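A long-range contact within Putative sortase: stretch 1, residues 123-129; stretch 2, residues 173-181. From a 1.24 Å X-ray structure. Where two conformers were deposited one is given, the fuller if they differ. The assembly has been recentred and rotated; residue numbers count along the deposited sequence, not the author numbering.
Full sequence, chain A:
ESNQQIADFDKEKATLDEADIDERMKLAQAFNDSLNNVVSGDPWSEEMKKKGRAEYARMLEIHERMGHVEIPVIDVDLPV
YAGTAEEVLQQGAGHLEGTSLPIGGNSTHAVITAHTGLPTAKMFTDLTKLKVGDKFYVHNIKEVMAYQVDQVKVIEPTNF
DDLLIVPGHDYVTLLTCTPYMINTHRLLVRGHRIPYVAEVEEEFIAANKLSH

Stretch 1 123-129: MFTDLTK
Stretch 2 (173-181) TLLTCTPYM

Residues 173-178 form an extended strand that begins earlier in the chain. Residues 123-129 cross over one side of it as a compact turn that ends in 3-10 conformation through Leu-127, Thr-128 and Lys-129. No hydrogen bond joins the two stretches. The contact is van der Waals packing that buries 358 Å², both sides summed.

The turn is held by its own backbone. Leu-127 N donates to Phe-124 O at 3.0 Å, and Lys-129 N donates to Asp-126 O at 2.9 Å. Met-123 enters with phi/psi 45/-120, and Phe-124 follows at -101/20. From Thr-125 to Lys-129 phi lies between -86 and -52, and psi between -40 and 12. The CA-to-CB bonds of Phe-124, Leu-127 and Thr-128 point toward the strand; that of Met-123 does too, but its end leads away.

The strand alternates. Leu-174, Thr-176 and Thr-178 point toward the turn, and Leu-175 points away. Phi/psi are -97/125, -119/129, -147/180, -89/155 and -162/163 from Leu-174 to Thr-178. For register, Phe-124 CA lies 6.6 Å from Thr-176 CA, and Thr-125 CA lies 7.7 Å from Tyr-180 CA.

Phe-124 is buried and has the largest covered area of the contact. Its chi1 is m, at -84°, with chi2 at -3°. This carries the ring along the strand to Leu-174, where Phe-124 CE2 lies 3.9 Å from Leu-174 CB. The ring edge meets the backbone: Phe-124 CD2 is 3.8 Å from Leu-175 O. An aromatic edge carries slight positive charge, so a carbonyl oxygen is a suitable neighbour. Phe-124 CB lies 4.0 Å from Thr-176 OG1, whose hydrogen-bonding need is met elsewhere in the structure.

Leu-127 has chi1 between wells, at -130°, and chi2 p, at 54°. Its CD2 methyl makes the closest approach. Leu-127 CD2 lies 3.8 Å from Leu-174 O, 3.9 Å from Leu-174 CB and 3.8 Å from Thr-176 CG2. Leu-127 CD1 also packs, 4.1 Å from Leu-174 CD1.

Leu-174 adopts mt, with chi1 -48° and chi2 179°. Its CB meets both Phe-124 and Leu-127, and Leu-174 CD2 adds a contact 4.2 Å from Phe-124 CZ. Thr-176 has chi1 t, at -166°. Its methyl faces Leu-127, while its hydroxyl lies by Phe-124 CB. Leu-175 is tp, and its side chain comes no nearer than 6.0 Å to the turn; its backbone makes the contact.

Toward the surface the packing loosens. Thr-128, chi1 p at 54°, places CG2 4.3 Å from Thr-178 OG1. Thr-178 has chi1 between wells, at -149°.

After Thr-178 the peptide bond to Pro-179 is cis. Pro-179 has phi/psi -61/162, a C-gamma exo ring and a CA-to-CB bond pointing away. Tyr-180, at -48/125, points back toward the turn. With chi1 t at 174° and chi2 71°, its ring reaches Thr-125, whose chi1 is m at -66°. Thr-125 CG2 lies 4.0 Å from Tyr-180 CE1, a methyl-to-ring contact. Met-181, at 64/23, makes no contact with the turn.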

# COMPACT_ATOMS: atom_id res chain seq x y z
N MET A 123 9.96 9.54 0.54
CA MET A 123 8.69 8.80 0.57
C MET A 123 8.03 8.82 -0.81
O MET A 123 8.63 8.36 -1.77
CB MET A 123 7.77 9.32 1.69
CG MET A 123 8.38 9.25 3.10
SD MET A 123 8.92 7.59 3.55
CE MET A 123 9.20 7.83 5.31
N PHE A 124 6.81 9.36 -0.91
CA PHE A 124 6.07 9.39 -2.18
C PHE A 124 6.13 10.76 -2.88
O PHE A 124 5.30 11.08 -3.73
CB PHE A 124 4.60 8.99 -1.99
CG PHE A 124 4.32 7.50 -1.98
CD1 PHE A 124 5.31 6.54 -2.18
CD2 PHE A 124 3.02 7.06 -1.77
CE1 PHE A 124 4.99 5.18 -2.16
CE2 PHE A 124 2.69 5.72 -1.75
CZ PHE A 124 3.67 4.77 -1.95
N THR A 125 7.11 11.59 -2.53
CA THR A 125 7.20 12.92 -3.14
C THR A 125 7.17 12.89 -4.66
O THR A 125 6.55 13.75 -5.29
CB THR A 125 8.46 13.66 -2.66
OG1 THR A 125 8.32 13.92 -1.27
CG2 THR A 125 8.64 14.99 -3.41
N ASP A 126 7.85 11.92 -5.26
CA ASP A 126 7.95 11.86 -6.72
C ASP A 126 6.78 11.13 -7.40
O ASP A 126 6.83 10.85 -8.59
CB ASP A 126 9.29 11.26 -7.16
CG ASP A 126 10.46 12.21 -6.95
OD1 ASP A 126 10.26 13.45 -6.91
OD2 ASP A 126 11.59 11.70 -6.83
N LEU A 127 5.72 10.85 -6.65
CA LEU A 127 4.54 10.23 -7.26
C LEU A 127 3.99 11.08 -8.40
O LEU A 127 3.41 10.54 -9.34
CB LEU A 127 3.45 10.01 -6.22
CG LEU A 127 2.83 8.61 -6.14
CD1 LEU A 127 3.86 7.49 -5.97
CD2 LEU A 127 1.79 8.56 -5.04
N THR A 128 4.19 12.40 -8.33
CA THR A 128 3.72 13.30 -9.38
C THR A 128 4.43 13.07 -10.71
O THR A 128 3.98 13.58 -11.74
CB THR A 128 3.89 14.78 -9.00
OG1 THR A 128 5.26 15.01 -8.63
CG2 THR A 128 2.97 15.14 -7.84
N LYS A 129 5.56 12.38 -10.68
CA LYS A 129 6.31 12.08 -11.90
C LYS A 129 5.76 10.86 -12.64
O LYS A 129 6.09 10.64 -13.80
CB LYS A 129 7.79 11.84 -11.61
CG LYS A 129 8.53 13.07 -11.09
CD LYS A 129 10.01 12.80 -10.81
CE LYS A 129 10.79 12.48 -12.07
NZ LYS A 129 12.24 12.29 -11.75
N THR A 173 -3.91 1.37 -5.35
CA THR A 173 -3.74 2.82 -5.45
C THR A 173 -2.69 3.29 -4.47
O THR A 173 -2.68 2.90 -3.29
CB THR A 173 -5.08 3.55 -5.21
OG1 THR A 173 -5.98 3.21 -6.27
CG2 THR A 173 -4.90 5.08 -5.16
N LEU A 174 -1.78 4.12 -4.97
CA LEU A 174 -0.77 4.81 -4.18
C LEU A 174 -1.30 6.21 -3.90
O LEU A 174 -1.68 6.94 -4.81
CB LEU A 174 0.55 4.84 -4.94
CG LEU A 174 0.98 3.49 -5.53
CD1 LEU A 174 2.30 3.66 -6.27
CD2 LEU A 174 1.13 2.45 -4.44
N LEU A 175 -1.35 6.55 -2.61
CA LEU A 175 -2.04 7.73 -2.11
C LEU A 175 -1.06 8.67 -1.41
O LEU A 175 -0.33 8.24 -0.52
CB LEU A 175 -3.12 7.28 -1.11
CG LEU A 175 -3.84 8.33 -0.27
CD1 LEU A 175 -4.63 9.25 -1.18
CD2 LEU A 175 -4.76 7.67 0.75
N THR A 176 -1.08 9.95 -1.79
CA THR A 176 -0.28 10.95 -1.07
C THR A 176 -0.99 12.29 -1.08
O THR A 176 -2.08 12.41 -1.64
CB THR A 176 1.15 11.02 -1.65
OG1 THR A 176 1.99 11.74 -0.75
CG2 THR A 176 1.17 11.69 -3.02
N CYS A 177 -0.38 13.30 -0.46
CA CYS A 177 -0.97 14.63 -0.47
C CYS A 177 -0.49 15.43 -1.68
O CYS A 177 0.59 15.18 -2.22
CB CYS A 177 -0.62 15.38 0.81
SG CYS A 177 -1.38 14.65 2.27
N THR A 178 -1.30 16.40 -2.09
CA THR A 178 -0.99 17.20 -3.27
C THR A 178 -1.83 18.47 -3.21
O THR A 178 -2.78 18.54 -2.43
CB THR A 178 -1.28 16.37 -4.54
OG1 THR A 178 -0.39 16.73 -5.59
CG2 THR A 178 -2.73 16.50 -4.99
N PRO A 179 -1.48 19.52 -3.98
CA PRO A 179 -0.24 19.70 -4.73
C PRO A 179 0.97 19.70 -3.81
O PRO A 179 0.84 19.92 -2.61
CB PRO A 179 -0.41 21.09 -5.37
CG PRO A 179 -1.90 21.33 -5.39
CD PRO A 179 -2.40 20.66 -4.15
N TYR A 180 2.13 19.50 -4.41
CA TYR A 180 3.41 19.56 -3.71
C TYR A 180 3.47 20.84 -2.87
O TYR A 180 3.28 21.95 -3.38
CB TYR A 180 4.51 19.52 -4.77
CG TYR A 180 5.93 19.72 -4.27
CD1 TYR A 180 6.56 18.75 -3.52
CD2 TYR A 180 6.62 20.89 -4.56
CE1 TYR A 180 7.87 18.93 -3.06
CE2 TYR A 180 7.93 21.08 -4.12
CZ TYR A 180 8.54 20.10 -3.36
OH TYR A 180 9.83 20.29 -2.92
N MET A 181 3.72 20.68 -1.57
CA MET A 181 3.93 21.81 -0.66
C MET A 181 2.69 22.68 -0.50
O MET A 181 2.79 23.84 -0.07
CB MET A 181 5.17 22.62 -1.04
CG MET A 181 6.42 21.78 -0.95
SD MET A 181 6.82 21.25 0.73
CE MET A 181 8.25 20.23 0.41